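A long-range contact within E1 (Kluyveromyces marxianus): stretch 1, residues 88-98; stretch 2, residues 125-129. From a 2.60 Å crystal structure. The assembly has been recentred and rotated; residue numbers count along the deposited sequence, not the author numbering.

Stretch 1 (88-98) TIELFKNCNKI
Stretch 2 (125-129) MISFA

Helix 89-94 packs on strand 125-129 of the same chain. Their axes approach to 7.9 Å, and their N-to-C directions differ by 154°, so they run nearly antiparallel. The nearest CA atoms across the stretches are those of Ile89 and Phe128, 6.0 Å apart. The strand is extended, with phi/psi from -158/171 at Ser127 to -97/106 at Ala129. Residues 89-93 stay near -65/-40; Asn94 drifts to -81/-16. Cys95 (-47/119) leaves the helix, Asn96 follows at -66/87, and a second helix starts at Lys97.

No hydrogen bond crosses the contact. The stretches bury 365 Å², both sides summed, largely through apolar side chains and aromatic rings against backbone. Ile126 and Phe128 point toward the helix, while Ser127 between them points away, in the usual alternation of a strand. Phe92 (chi1 t, chi2 81°) points toward the strand. Its CE1 lies 3.8 Å from Ile126 CG1, and its CB lies 3.8 Å from Phe128 CB. Ile126 takes chi1 p and chi2 t. Its CD1 reaches Lys97 CE at 3.8 Å and Cys95 SG at 4.4 Å. Ile89 (chi1 t, chi2 p) brings CD1 to 3.3 Å from Phe128 CD1.

Both aromatic rings also meet backbone. Phe128 (chi1 t, chi2 -128°) lies under the start of the helix, with Thr88 C and Ile89 N over one face. Ile89 N is 3.3 Å from Phe128 CZ, and Thr88 CA is 3.3 Å from Phe128 CE2. Phe92 CE1 lies 3.3 Å from Ser127 CA. Ile126 O sits at the Phe92 ring edge, 3.5 Å from Phe92 CE1.

Two side-chain hydrogen bonds lie within stretch 1. Thr88 OG1 caps the N-terminus, accepting from Leu91 N at 2.9 Å. Lys97 (chi1 m, chi2 p, then t, t) folds back, and its NZ donates to Phe92 O at a very short 2.4 Å.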

# COMPACT_ATOMS: atom_id res chain seq x y z
N THR A 88 16.97 17.29 8.59
CA THR A 88 18.41 17.14 8.47
C THR A 88 18.74 15.76 7.95
O THR A 88 17.98 14.81 8.18
CB THR A 88 19.13 17.35 9.83
OG1 THR A 88 19.29 16.09 10.49
CG2 THR A 88 18.34 18.29 10.72
N ILE A 89 19.86 15.66 7.23
CA ILE A 89 20.31 14.39 6.66
C ILE A 89 20.57 13.37 7.76
O ILE A 89 20.33 12.18 7.59
CB ILE A 89 21.60 14.58 5.82
CG1 ILE A 89 21.94 13.31 5.05
CG2 ILE A 89 22.77 14.92 6.73
CD1 ILE A 89 21.09 13.07 3.83
N GLU A 90 21.08 13.83 8.90
CA GLU A 90 21.37 12.93 10.01
C GLU A 90 20.09 12.37 10.62
O GLU A 90 20.04 11.19 10.97
CB GLU A 90 22.19 13.65 11.08
CG GLU A 90 23.58 14.05 10.62
CD GLU A 90 23.66 15.50 10.15
OE1 GLU A 90 22.68 16.02 9.57
OE2 GLU A 90 24.73 16.12 10.34
N LEU A 91 19.07 13.21 10.74
CA LEU A 91 17.79 12.77 11.28
C LEU A 91 17.19 11.74 10.34
O LEU A 91 16.57 10.76 10.75
CB LEU A 91 16.85 13.95 11.46
CG LEU A 91 17.25 14.71 12.72
CD1 LEU A 91 16.24 15.80 13.07
CD2 LEU A 91 17.35 13.69 13.85
N PHE A 92 17.40 11.99 9.05
CA PHE A 92 16.93 11.10 8.01
C PHE A 92 17.72 9.80 8.11
O PHE A 92 17.15 8.72 8.12
CB PHE A 92 17.14 11.75 6.64
CG PHE A 92 16.73 10.90 5.49
CD1 PHE A 92 15.39 10.81 5.11
CD2 PHE A 92 17.68 10.16 4.79
CE1 PHE A 92 14.99 10.01 4.04
CE2 PHE A 92 17.30 9.35 3.73
CZ PHE A 92 15.95 9.28 3.35
N LYS A 93 19.04 9.90 8.21
CA LYS A 93 19.87 8.71 8.32
C LYS A 93 19.63 7.97 9.63
O LYS A 93 19.59 6.74 9.66
CB LYS A 93 21.35 9.08 8.18
CG LYS A 93 21.68 9.64 6.83
CD LYS A 93 23.16 9.79 6.61
CE LYS A 93 23.42 10.40 5.22
NZ LYS A 93 24.82 10.25 4.73
N ASN A 94 19.46 8.71 10.72
CA ASN A 94 19.24 8.09 12.01
C ASN A 94 17.81 7.65 12.25
O ASN A 94 17.54 6.86 13.17
CB ASN A 94 19.67 9.03 13.13
CG ASN A 94 21.13 9.40 13.04
OD1 ASN A 94 21.96 8.59 12.61
ND2 ASN A 94 21.46 10.61 13.47
N CYS A 95 16.87 8.15 11.45
CA CYS A 95 15.49 7.75 11.64
C CYS A 95 15.42 6.24 11.79
O CYS A 95 15.83 5.52 10.88
CB CYS A 95 14.63 8.16 10.44
SG CYS A 95 13.01 7.32 10.46
N ASN A 96 14.93 5.77 12.93
CA ASN A 96 14.81 4.33 13.13
C ASN A 96 13.76 3.85 12.11
O ASN A 96 12.57 3.77 12.42
CB ASN A 96 14.33 4.02 14.55
CG ASN A 96 14.42 2.56 14.89
OD1 ASN A 96 14.03 1.71 14.10
ND2 ASN A 96 14.94 2.25 16.07
N LYS A 97 14.21 3.54 10.90
CA LYS A 97 13.31 3.11 9.85
C LYS A 97 12.44 1.91 10.23
O LYS A 97 11.28 1.85 9.85
CB LYS A 97 14.07 2.80 8.55
CG LYS A 97 14.52 4.03 7.78
CD LYS A 97 15.80 4.59 8.35
CE LYS A 97 16.19 5.91 7.72
NZ LYS A 97 17.53 6.33 8.21
N ILE A 98 13.00 0.97 10.98
CA ILE A 98 12.26 -0.22 11.38
C ILE A 98 11.15 0.09 12.40
O ILE A 98 10.03 -0.43 12.30
CB ILE A 98 13.21 -1.30 11.95
CG1 ILE A 98 12.49 -2.12 13.02
CG2 ILE A 98 14.47 -0.65 12.50
CD1 ILE A 98 13.36 -3.15 13.66
N MET A 125 6.36 8.08 3.05
CA MET A 125 7.64 8.44 2.49
C MET A 125 8.40 9.26 3.50
O MET A 125 7.84 10.15 4.11
CB MET A 125 7.44 9.25 1.21
CG MET A 125 8.72 9.65 0.52
SD MET A 125 8.41 10.64 -0.95
CE MET A 125 9.72 11.85 -0.77
N ILE A 126 9.66 8.93 3.73
CA ILE A 126 10.46 9.74 4.62
C ILE A 126 11.45 10.36 3.66
O ILE A 126 11.81 9.75 2.65
CB ILE A 126 11.21 8.93 5.71
CG1 ILE A 126 12.03 7.80 5.07
CG2 ILE A 126 10.21 8.45 6.75
CD1 ILE A 126 12.95 7.07 6.04
N SER A 127 11.87 11.58 3.93
CA SER A 127 12.78 12.22 3.02
C SER A 127 13.56 13.33 3.68
O SER A 127 13.30 13.71 4.82
CB SER A 127 12.02 12.80 1.81
OG SER A 127 11.10 13.81 2.20
N PHE A 128 14.54 13.81 2.95
CA PHE A 128 15.36 14.91 3.38
C PHE A 128 15.60 15.68 2.13
O PHE A 128 16.26 15.20 1.20
CB PHE A 128 16.70 14.45 3.94
CG PHE A 128 17.63 15.59 4.23
CD1 PHE A 128 18.92 15.60 3.72
CD2 PHE A 128 17.18 16.68 4.98
CE1 PHE A 128 19.76 16.68 3.96
CE2 PHE A 128 18.02 17.76 5.22
CZ PHE A 128 19.31 17.76 4.71
N ALA A 129 15.01 16.86 2.07
CA ALA A 129 15.17 17.71 0.92
C ALA A 129 16.28 18.67 1.29
O ALA A 129 16.09 19.56 2.12
CB ALA A 129 13.88 18.46 0.62